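Local atomic coordinates of Blr3880 protein (Bradyrhizobium japonicum, PDB entry 2OOD), a protein that probably catalyses the hydrolytic deamination of guanine to xanthine and ammonia with the help of one zinc ion per subunit. Residues D341-G346 with M440-M445; N25-A30 with T433-A438; A126-G131 with D454-M459; D393-G396 with K402-D405. All coordinates share one frame; numbering follows the deposited sequence.

Interactions 1 and 2 share helix 434-447: its first turn meets the loop residues 25-30, and the next turns reach helix 335-352, with the centres of the two contacts about 16 Å apart. The chain then runs on into strand 453-458, which interaction 3 sets against the end of helix 113-129. Interaction 4 lies about 15 Å from interaction 3, centre to centre, and touches it, Asp405 OD1 accepting from Met459 N at 3.0 Å. Interactions 1 and 4 keep apart, their nearest atoms about 12 Å from each other. All four lie away from the site where His79, His81, His234 and Asp326 hold zinc and guanine is bound.

Interaction 1 (D341-G346 with M440-M445); sequences DAYKVG and MLFAVM
Tyr343 and Phe442 make this contact between them, ring against ring, one from each of two helices, both rings buried. Walking along 341-346, Asp341 comes first, and its carboxylate forms a salt bridge with Lys344 of the second subunit; Ala342, next in line, packs on Pro296 and Leu372 of its own chain.

Tyr343 is where the helix reaches across. Its CG lies anti to the backbone N (chi1 175°), which sends the ring out from helix 335-352 toward Phe442. The phenylalanine offers its edge: Phe442 CZ stands over one face of the tyrosine ring, displaced toward the rim, and comes to 3.6 Å from Tyr343 CE1. Phe442 CE1 follows beside it, 3.9 Å from Tyr343 CD1. With the ring planes at 75° and the centroids 5.2 Å apart, this is a T-shaped pair.

In the amidohydrolase fold, helix 335-352 comes after strand 320-323, the last of the eight parallel barrel strands, while helix 434-447 precedes strand 453-458, near the C-terminus; the two rings therefore tie the barrel's closing helix to the tail of the chain. The pair also belongs to the subunit interface: Phe301 of the second subunit meets the Tyr343 ring, and Tyr91 of that subunit pairs edge-to-face with Phe442.

One residue on, Lys344 forms salt bridges with Asp340 of its own chain and with Asp341 of the second subunit.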
loop_
_atom_site.group_PDB
_atom_site.type_symbol
_atom_site.label_atom_id
_atom_site.label_comp_id
_atom_site.label_asym_id
_atom_site.label_seq_id
_atom_site.Cartn_x
_atom_site.Cartn_y
_atom_site.Cartn_z
ATOM N N ASP A 341 4.742 2.513 0.732
ATOM C CA ASP A 341 4.114 3.797 0.459
ATOM C C ASP A 341 5.155 4.909 0.403
ATOM O O ASP A 341 4.962 5.896 -0.301
ATOM C CB ASP A 341 3.063 4.130 1.520
ATOM C CG ASP A 341 1.760 3.371 1.316
ATOM O OD1 ASP A 341 1.627 2.642 0.305
ATOM O OD2 ASP A 341 0.860 3.513 2.170
ATOM N N ALA A 342 6.257 4.752 1.131
ATOM C CA ALA A 342 7.312 5.766 1.130
ATOM C C ALA A 342 7.892 5.911 -0.277
ATOM O O ALA A 342 8.109 7.018 -0.768
ATOM C CB ALA A 342 8.408 5.385 2.112
ATOM N N TYR A 343 8.140 4.778 -0.919
ATOM C CA TYR A 343 8.671 4.763 -2.273
ATOM C C TYR A 343 7.654 5.399 -3.229
ATOM O O TYR A 343 8.012 6.186 -4.097
ATOM C CB TYR A 343 8.959 3.315 -2.687
ATOM C CG TYR A 343 9.405 3.139 -4.115
ATOM C CD1 TYR A 343 10.731 3.328 -4.483
ATOM C CD2 TYR A 343 8.496 2.802 -5.106
ATOM C CE1 TYR A 343 11.142 3.184 -5.817
ATOM C CE2 TYR A 343 8.892 2.656 -6.433
ATOM C CZ TYR A 343 10.215 2.846 -6.784
ATOM O OH TYR A 343 10.598 2.692 -8.103
ATOM N N LYS A 344 6.382 5.056 -3.061
ATOM C CA LYS A 344 5.333 5.597 -3.912
ATOM C C LYS A 344 5.238 7.115 -3.822
ATOM O O LYS A 344 5.100 7.791 -4.839
ATOM C CB LYS A 344 3.997 4.942 -3.559
ATOM C CG LYS A 344 3.972 3.481 -3.953
ATOM C CD LYS A 344 2.723 2.746 -3.533
ATOM C CE LYS A 344 2.792 1.320 -4.055
ATOM N NZ LYS A 344 1.754 0.418 -3.497
ATOM N N VAL A 345 5.315 7.658 -2.612
ATOM C CA VAL A 345 5.261 9.107 -2.429
ATOM C C VAL A 345 6.460 9.758 -3.126
ATOM O O VAL A 345 6.321 10.773 -3.807
ATOM C CB VAL A 345 5.279 9.471 -0.926
ATOM C CG1 VAL A 345 5.605 10.941 -0.739
ATOM C CG2 VAL A 345 3.940 9.148 -0.317
ATOM N N GLY A 346 7.631 9.154 -2.963
ATOM C CA GLY A 346 8.834 9.678 -3.576
ATOM C C GLY A 346 8.841 9.624 -5.090
ATOM O O GLY A 346 9.430 10.493 -5.728
HETATM N N MSE A 440 17.148 -8.016 -3.299
HETATM C CA MSE A 440 16.068 -8.816 -2.711
HETATM C C MSE A 440 15.318 -8.040 -1.632
HETATM O O MSE A 440 14.144 -8.302 -1.371
HETATM C CB MSE A 440 16.615 -10.102 -2.095
HETATM C CG MSE A 440 17.459 -10.920 -3.029
HETATM SE SE MSE A 440 17.899 -12.664 -2.277
HETATM C CE MSE A 440 18.091 -13.646 -3.947
ATOM N N LEU A 441 16.012 -7.105 -0.991
ATOM C CA LEU A 441 15.410 -6.282 0.045
ATOM C C LEU A 441 14.403 -5.331 -0.596
ATOM O O LEU A 441 13.399 -4.974 0.016
ATOM C CB LEU A 441 16.481 -5.494 0.805
ATOM C CG LEU A 441 17.348 -6.280 1.792
ATOM C CD1 LEU A 441 18.420 -5.376 2.355
ATOM C CD2 LEU A 441 16.490 -6.841 2.911
ATOM N N PHE A 442 14.664 -4.920 -1.831
ATOM C CA PHE A 442 13.724 -4.045 -2.503
ATOM C C PHE A 442 12.472 -4.854 -2.822
ATOM O O PHE A 442 11.370 -4.315 -2.867
ATOM C CB PHE A 442 14.300 -3.483 -3.803
ATOM C CG PHE A 442 13.463 -2.382 -4.398
ATOM C CD1 PHE A 442 13.416 -1.119 -3.799
ATOM C CD2 PHE A 442 12.669 -2.613 -5.517
ATOM C CE1 PHE A 442 12.586 -0.111 -4.309
ATOM C CE2 PHE A 442 11.837 -1.603 -6.026
ATOM C CZ PHE A 442 11.801 -0.361 -5.418
ATOM N N ALA A 443 12.642 -6.149 -3.058
ATOM C CA ALA A 443 11.506 -7.005 -3.349
ATOM C C ALA A 443 10.724 -7.243 -2.057
ATOM O O ALA A 443 9.516 -7.450 -2.089
ATOM C CB ALA A 443 11.976 -8.319 -3.931
ATOM N N VAL A 444 11.415 -7.226 -0.919
ATOM C CA VAL A 444 10.748 -7.408 0.362
ATOM C C VAL A 444 9.814 -6.221 0.562
ATOM O O VAL A 444 8.645 -6.388 0.903
ATOM C CB VAL A 444 11.753 -7.450 1.522
ATOM C CG1 VAL A 444 11.045 -7.206 2.832
ATOM C CG2 VAL A 444 12.439 -8.795 1.555
HETATM N N MSE A 445 10.352 -5.023 0.331
HETATM C CA MSE A 445 9.620 -3.761 0.454
HETATM C C MSE A 445 8.388 -3.656 -0.441
HETATM O O MSE A 445 7.279 -3.409 0.032
HETATM C CB MSE A 445 10.510 -2.578 0.067
HETATM C CG MSE A 445 11.543 -2.113 1.057
HETATM SE SE MSE A 445 12.629 -0.726 0.175
HETATM C CE MSE A 445 13.729 -0.164 1.686
#

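Interaction 2 (N25-A30 with T433-A438); sequences NEQAAA and TVDEAA
Val434, Gln27 and Asp435 bury most of the surface here, with Ala30 filling in beside them. Val434, in the first turn of helix 434-447, uses its two methyls for different partners. A chi1 of 62° sets CG1 between the backbone N and the carbonyl carbon and CG2 anti to that N: CG2 packs against the methyl of Ala30, 3.8 Å from Val434 CG2 to Ala30 CB, and CG1 faces Gln27, though more loosely, at 4.3 Å from Gln27 CB.

Gln27 belongs to a 3-10 turn, residues 26-29, in the loop that leads from strand 11-15 into strand 30-33. The contact thus sets the start of a C-terminal helix on an N-terminal beta hairpin, and Phe13 and Phe32 of those two strands lie against Val434 as well. Tyr375 of helix 374-380 packs on both Gln27 and Asp435.

Between these two polar residues no hydrogen bond forms. In Gln27, chi1 (-53°) puts the CG methylene beside Asp435 OD1, and the bend at chi2 turns the amide aside; Gln27 NE2 remains 4.2 Å from that oxygen, and the amide and carboxylate planes stand 56° apart.

Thr433 caps the helix just before Val434: as N-cap residue, its OG1 accepts from Glu436 N at 3.2 Å, with the N-H pointing well at the oxygen.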
loop_
_atom_site.group_PDB
_atom_site.type_symbol
_atom_site.label_atom_id
_atom_site.label_comp_id
_atom_site.label_asym_id
_atom_site.label_seq_id
_atom_site.Cartn_x
_atom_site.Cartn_y
_atom_site.Cartn_z
ATOM N N ASN A 25 26.773 5.264 -5.903
ATOM C CA ASN A 25 27.606 4.254 -5.262
ATOM C C ASN A 25 27.138 3.983 -3.838
ATOM O O ASN A 25 27.927 3.997 -2.892
ATOM C CB ASN A 25 29.054 4.734 -5.258
ATOM C CG ASN A 25 30.001 3.689 -4.758
ATOM O OD1 ASN A 25 29.954 2.534 -5.199
ATOM N ND2 ASN A 25 30.876 4.077 -3.838
ATOM N N GLU A 26 25.846 3.716 -3.698
ATOM C CA GLU A 26 25.243 3.476 -2.398
ATOM C C GLU A 26 25.750 2.236 -1.680
ATOM O O GLU A 26 25.693 2.174 -0.453
ATOM C CB GLU A 26 23.728 3.411 -2.551
ATOM C CG GLU A 26 23.178 4.515 -3.428
ATOM C CD GLU A 26 21.679 4.679 -3.286
ATOM O OE1 GLU A 26 21.237 5.211 -2.249
ATOM O OE2 GLU A 26 20.939 4.269 -4.205
ATOM N N GLN A 27 26.256 1.262 -2.435
ATOM C CA GLN A 27 26.779 0.023 -1.854
ATOM C C GLN A 27 27.772 0.344 -0.742
ATOM O O GLN A 27 27.870 -0.375 0.246
ATOM C CB GLN A 27 27.495 -0.816 -2.911
ATOM C CG GLN A 27 26.683 -1.114 -4.163
ATOM C CD GLN A 27 26.536 0.096 -5.101
ATOM O OE1 GLN A 27 25.620 0.928 -4.960
ATOM N NE2 GLN A 27 27.455 0.197 -6.068
ATOM N N ALA A 28 28.506 1.433 -0.924
ATOM C CA ALA A 28 29.505 1.876 0.030
ATOM C C ALA A 28 28.928 2.213 1.395
ATOM O O ALA A 28 29.672 2.323 2.373
ATOM C CB ALA A 28 30.233 3.087 -0.526
ATOM N N ALA A 29 27.616 2.395 1.477
ATOM C CA ALA A 29 27.007 2.731 2.759
ATOM C C ALA A 29 26.561 1.463 3.473
ATOM O O ALA A 29 26.340 1.468 4.684
ATOM C CB ALA A 29 25.820 3.676 2.551
ATOM N N ALA A 30 26.447 0.376 2.713
ATOM C CA ALA A 30 26.019 -0.911 3.249
ATOM C C ALA A 30 27.187 -1.814 3.652
ATOM O O ALA A 30 28.336 -1.588 3.266
ATOM C CB ALA A 30 25.142 -1.627 2.227
ATOM N N THR A 433 26.159 -11.304 -2.949
ATOM C CA THR A 433 26.849 -10.013 -2.898
ATOM C C THR A 433 25.934 -8.939 -2.326
ATOM O O THR A 433 24.713 -9.093 -2.333
ATOM C CB THR A 433 27.269 -9.555 -4.293
ATOM O OG1 THR A 433 26.098 -9.332 -5.081
ATOM C CG2 THR A 433 28.113 -10.609 -4.972
ATOM N N VAL A 434 26.520 -7.845 -1.845
ATOM C CA VAL A 434 25.730 -6.759 -1.282
ATOM C C VAL A 434 24.658 -6.266 -2.262
ATOM O O VAL A 434 23.572 -5.870 -1.845
ATOM C CB VAL A 434 26.612 -5.569 -0.880
ATOM C CG1 VAL A 434 27.309 -5.007 -2.094
ATOM C CG2 VAL A 434 25.767 -4.512 -0.211
ATOM N N ASP A 435 24.960 -6.296 -3.557
ATOM C CA ASP A 435 24.005 -5.856 -4.572
ATOM C C ASP A 435 22.833 -6.828 -4.671
ATOM O O ASP A 435 21.679 -6.407 -4.805
ATOM C CB ASP A 435 24.676 -5.754 -5.947
ATOM C CG ASP A 435 25.952 -4.922 -5.919
ATOM O OD1 ASP A 435 25.862 -3.673 -5.739
ATOM O OD2 ASP A 435 27.050 -5.529 -6.070
ATOM N N GLU A 436 23.115 -8.126 -4.624
ATOM C CA GLU A 436 22.037 -9.096 -4.715
ATOM C C GLU A 436 21.182 -8.993 -3.463
ATOM O O GLU A 436 19.968 -9.146 -3.524
ATOM C CB GLU A 436 22.578 -10.522 -4.865
ATOM C CG GLU A 436 23.432 -10.742 -6.103
ATOM C CD GLU A 436 23.702 -12.213 -6.384
ATOM O OE1 GLU A 436 24.136 -12.936 -5.456
ATOM O OE2 GLU A 436 23.485 -12.648 -7.537
ATOM N N ALA A 437 21.816 -8.715 -2.328
ATOM C CA ALA A 437 21.089 -8.593 -1.075
ATOM C C ALA A 437 20.158 -7.387 -1.155
ATOM O O ALA A 437 18.968 -7.485 -0.858
ATOM C CB ALA A 437 22.065 -8.439 0.089
ATOM N N ALA A 438 20.705 -6.250 -1.567
ATOM C CA ALA A 438 19.917 -5.028 -1.691
ATOM C C ALA A 438 18.768 -5.271 -2.660
ATOM O O ALA A 438 17.636 -4.848 -2.441
ATOM C CB ALA A 438 20.797 -3.892 -2.192
#

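Interaction 3 (A126-G131 with D454-M459); sequences ALLAAG and DETWVM
Thr456 points its hydroxyl at the end of helix 113-129, donating from OG1 to the backbone O of Leu128 at 2.7 Å. The approach opens a C=O...OG1 angle of 153° and lies 19° off the carbonyl plane. Leu128 O is gripped twice, since Gly131 N also donates to it at 3.2 Å, in the Schellman motif that ends the helix; the positive phi of Gly131 would jam any side chain against the preceding carbonyl.

The threonine divides its two branches. With OG1 anti to the carbonyl carbon (chi1 -57°) the hydroxyl meets the helix end, while CG2, anti to the backbone N, lies against Leu128 CD2 at 3.9 Å. The leucine and threonine side chains cross at about a right angle, and so do Leu128 and Val458, where Leu128 CD2 and Val458 CG2 are 4.2 Å apart. A valine in place of Thr456 would probably leave the Leu128 carbonyl with Gly131 N but without its hydroxyl donor, weakening the hold of the strand on the helix end.

On the far face of the strand Trp457 and Glu455 pair with one another: Trp457 NE1 donates in the plane of its ring to the anti lone pair of Glu455 OE1, at 3.0 Å.

Strand 453-458 lies between strands 406-409 and 461-465, antiparallel to both, and forms a classic beta bulge where Asp454 and Glu455 face Ala408. Beyond Gly131 the chain enters barrel strand 132-138, whose Thr133 also touches Thr456.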
loop_
_atom_site.group_PDB
_atom_site.type_symbol
_atom_site.label_atom_id
_atom_site.label_comp_id
_atom_site.label_asym_id
_atom_site.label_seq_id
_atom_site.Cartn_x
_atom_site.Cartn_y
_atom_site.Cartn_z
ATOM N N ALA A 126 1.869 -6.783 17.931
ATOM C CA ALA A 126 1.760 -6.389 16.533
ATOM C C ALA A 126 3.081 -5.823 16.022
ATOM O O ALA A 126 3.482 -6.097 14.893
ATOM C CB ALA A 126 0.659 -5.367 16.365
ATOM N N LEU A 127 3.750 -5.036 16.856
ATOM C CA LEU A 127 5.025 -4.443 16.488
ATOM C C LEU A 127 6.119 -5.480 16.274
ATOM O O LEU A 127 6.923 -5.360 15.354
ATOM C CB LEU A 127 5.483 -3.449 17.558
ATOM C CG LEU A 127 4.841 -2.063 17.536
ATOM C CD1 LEU A 127 5.414 -1.220 18.660
ATOM C CD2 LEU A 127 5.099 -1.406 16.192
ATOM N N LEU A 128 6.154 -6.496 17.128
ATOM C CA LEU A 128 7.166 -7.536 17.020
ATOM C C LEU A 128 6.926 -8.436 15.814
ATOM O O LEU A 128 7.866 -8.817 15.114
ATOM C CB LEU A 128 7.204 -8.369 18.305
ATOM C CG LEU A 128 7.711 -7.639 19.551
ATOM C CD1 LEU A 128 7.508 -8.527 20.756
ATOM C CD2 LEU A 128 9.177 -7.269 19.397
ATOM N N ALA A 129 5.666 -8.778 15.576
ATOM C CA ALA A 129 5.317 -9.627 14.450
ATOM C C ALA A 129 5.533 -8.848 13.167
ATOM O O ALA A 129 5.517 -9.416 12.079
ATOM C CB ALA A 129 3.873 -10.059 14.555
ATOM N N ALA A 130 5.745 -7.541 13.301
ATOM C CA ALA A 130 5.948 -6.676 12.145
ATOM C C ALA A 130 7.411 -6.332 11.890
ATOM O O ALA A 130 7.741 -5.778 10.850
ATOM C CB ALA A 130 5.134 -5.402 12.304
ATOM N N GLY A 131 8.284 -6.654 12.837
ATOM C CA GLY A 131 9.695 -6.369 12.657
ATOM C C GLY A 131 10.211 -5.169 13.429
ATOM O O GLY A 131 11.412 -4.897 13.420
ATOM N N ASP A 454 10.414 -13.204 9.672
ATOM C CA ASP A 454 10.401 -14.565 10.192
ATOM C C ASP A 454 10.762 -14.657 11.675
ATOM O O ASP A 454 10.189 -15.462 12.408
ATOM C CB ASP A 454 11.343 -15.441 9.368
ATOM C CG ASP A 454 11.065 -16.918 9.549
ATOM O OD1 ASP A 454 9.909 -17.339 9.311
ATOM O OD2 ASP A 454 11.999 -17.656 9.926
ATOM N N GLU A 455 11.702 -13.837 12.123
ATOM C CA GLU A 455 12.096 -13.854 13.521
ATOM C C GLU A 455 12.442 -12.448 13.978
ATOM O O GLU A 455 13.074 -11.695 13.244
ATOM C CB GLU A 455 13.312 -14.763 13.725
ATOM C CG GLU A 455 13.080 -16.229 13.391
ATOM C CD GLU A 455 14.310 -17.090 13.647
ATOM O OE1 GLU A 455 15.174 -16.664 14.446
ATOM O OE2 GLU A 455 14.403 -18.195 13.062
ATOM N N THR A 456 12.016 -12.094 15.185
ATOM C CA THR A 456 12.314 -10.780 15.745
ATOM C C THR A 456 13.017 -11.014 17.080
ATOM O O THR A 456 12.479 -11.682 17.955
ATOM C CB THR A 456 11.033 -9.952 15.994
ATOM O OG1 THR A 456 10.303 -9.811 14.773
ATOM C CG2 THR A 456 11.392 -8.576 16.510
ATOM N N TRP A 457 14.221 -10.473 17.229
ATOM C CA TRP A 457 14.992 -10.645 18.452
ATOM C C TRP A 457 15.181 -9.324 19.184
ATOM O O TRP A 457 15.346 -8.281 18.564
ATOM C CB TRP A 457 16.371 -11.229 18.125
ATOM C CG TRP A 457 16.345 -12.607 17.505
ATOM C CD1 TRP A 457 15.712 -12.975 16.354
ATOM C CD2 TRP A 457 16.996 -13.788 17.999
ATOM N NE1 TRP A 457 15.929 -14.311 16.099
ATOM C CE2 TRP A 457 16.713 -14.830 17.093
ATOM C CE3 TRP A 457 17.792 -14.064 19.118
ATOM C CZ2 TRP A 457 17.199 -16.133 17.278
ATOM C CZ3 TRP A 457 18.277 -15.366 19.297
ATOM C CH2 TRP A 457 17.977 -16.375 18.382
ATOM N N VAL A 458 15.168 -9.381 20.508
ATOM C CA VAL A 458 15.363 -8.199 21.329
ATOM C C VAL A 458 16.385 -8.549 22.400
ATOM O O VAL A 458 16.133 -9.414 23.240
ATOM C CB VAL A 458 14.064 -7.778 22.020
ATOM C CG1 VAL A 458 14.299 -6.543 22.855
ATOM C CG2 VAL A 458 13.000 -7.524 20.993
HETATM N N MSE A 459 17.538 -7.888 22.365
HETATM C CA MSE A 459 18.593 -8.138 23.343
HETATM C C MSE A 459 19.113 -9.580 23.296
HETATM O O MSE A 459 19.292 -10.215 24.335
HETATM C CB MSE A 459 18.082 -7.829 24.751
HETATM C CG MSE A 459 17.862 -6.363 25.015
HETATM SE SE MSE A 459 19.544 -5.349 24.956
HETATM C CE MSE A 459 19.817 -5.107 26.877
#

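Interaction 4 (D393-G396 with K402-D405)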
loop_
_atom_site.group_PDB
_atom_site.type_symbol
_atom_site.label_atom_id
_atom_site.label_comp_id
_atom_site.label_asym_id
_atom_site.label_seq_id
_atom_site.Cartn_x
_atom_site.Cartn_y
_atom_site.Cartn_z
ATOM N N ASP A 393 23.686 5.610 19.353
ATOM C CA ASP A 393 24.808 5.139 20.150
ATOM C C ASP A 393 24.441 3.747 20.666
ATOM O O ASP A 393 25.314 2.907 20.874
ATOM C CB ASP A 393 25.092 6.095 21.314
ATOM C CG ASP A 393 23.884 6.310 22.207
ATOM O OD1 ASP A 393 22.759 6.432 21.669
ATOM O OD2 ASP A 393 24.059 6.376 23.447
ATOM N N LYS A 394 23.143 3.501 20.835
ATOM C CA LYS A 394 22.651 2.210 21.306
ATOM C C LYS A 394 22.146 1.280 20.188
ATOM O O LYS A 394 22.304 0.063 20.278
ATOM C CB LYS A 394 21.522 2.408 22.326
ATOM C CG LYS A 394 21.905 3.183 23.581
ATOM C CD LYS A 394 23.044 2.500 24.342
ATOM C CE LYS A 394 23.302 3.142 25.724
ATOM N NZ LYS A 394 22.251 2.810 26.748
ATOM N N LEU A 395 21.551 1.839 19.136
ATOM C CA LEU A 395 21.006 1.019 18.050
ATOM C C LEU A 395 21.372 1.531 16.666
ATOM O O LEU A 395 22.074 2.533 16.533
ATOM C CB LEU A 395 19.482 0.975 18.162
ATOM C CG LEU A 395 18.898 0.371 19.439
ATOM C CD1 LEU A 395 17.442 0.774 19.592
ATOM C CD2 LEU A 395 19.061 -1.137 19.391
ATOM N N GLY A 396 20.895 0.842 15.632
ATOM C CA GLY A 396 21.168 1.294 14.281
ATOM C C GLY A 396 21.843 0.299 13.369
ATOM O O GLY A 396 21.512 0.204 12.185
ATOM N N LYS A 402 26.611 -2.051 20.683
ATOM C CA LYS A 402 25.213 -1.701 20.508
ATOM C C LYS A 402 24.319 -2.826 20.997
ATOM O O LYS A 402 24.753 -3.973 21.130
ATOM C CB LYS A 402 24.923 -1.387 19.037
ATOM C CG LYS A 402 25.531 -0.066 18.595
ATOM C CD LYS A 402 25.048 0.378 17.234
ATOM C CE LYS A 402 25.514 1.802 16.954
ATOM N NZ LYS A 402 25.024 2.322 15.652
ATOM N N GLU A 403 23.070 -2.490 21.281
ATOM C CA GLU A 403 22.122 -3.472 21.761
ATOM C C GLU A 403 21.730 -4.382 20.596
ATOM O O GLU A 403 21.561 -3.928 19.466
ATOM C CB GLU A 403 20.939 -2.734 22.377
ATOM C CG GLU A 403 21.433 -1.659 23.334
ATOM C CD GLU A 403 20.331 -0.967 24.094
ATOM O OE1 GLU A 403 19.324 -0.582 23.469
ATOM O OE2 GLU A 403 20.480 -0.793 25.321
ATOM N N ALA A 404 21.609 -5.675 20.874
ATOM C CA ALA A 404 21.305 -6.650 19.841
ATOM C C ALA A 404 19.845 -6.893 19.499
ATOM O O ALA A 404 19.287 -7.923 19.862
ATOM C CB ALA A 404 21.968 -7.971 20.187
ATOM N N ASP A 405 19.220 -5.946 18.804
ATOM C CA ASP A 405 17.835 -6.119 18.367
ATOM C C ASP A 405 17.965 -6.435 16.888
ATOM O O ASP A 405 18.679 -5.737 16.181
ATOM C CB ASP A 405 17.026 -4.832 18.529
ATOM C CG ASP A 405 16.811 -4.454 19.976
ATOM O OD1 ASP A 405 17.109 -5.291 20.846
ATOM O OD2 ASP A 405 16.337 -3.329 20.245
#
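Two peptide carbonyls, of Lys394 and Leu395, are met in contrasting ways by 402-405. Glu403 N comes to Lys394 O almost head-on, 2.8 Å away, with a C=O...N angle of 161°. Lys402 NZ instead sits above the carbonyl plane of Leu395, 55° out of it, and donates to Leu395 O at 3.1 Å. To get there the lysine runs fully extended beyond CG alongside 393-396, its CB 3.2 Å from Lys394 O. The ammonium is also held by Asn397 OD1, so an alanine in place of Lys402 would probably leave that amide and the Leu395 carbonyl without their shared donor and let the turn between the segments move more freely.

The carboxylates of Glu403 and Asp405 lie near the apolar parts of the first segment. Glu403 OE1 is 3.9 Å from Lys394 CB, and Asp405 OD2 is 3.6 Å from Leu395 CD2, the methyl that also touches Glu403 CB. Arg198 bridges both acids, and Arg159 adds a second charge partner for Glu403 OE1.

Ala404 centres an inverse gamma turn just ahead of strand 406-409. Through backbone bonds Lys402 joins Ile45 of strand 45-48, and Ala404 joins Gly43 and Gly460, while Leu395 and Asp405 rest on Thr134 of barrel strand 132-138; these parts of the loop thus lie between the barrel and the N-terminal sheet.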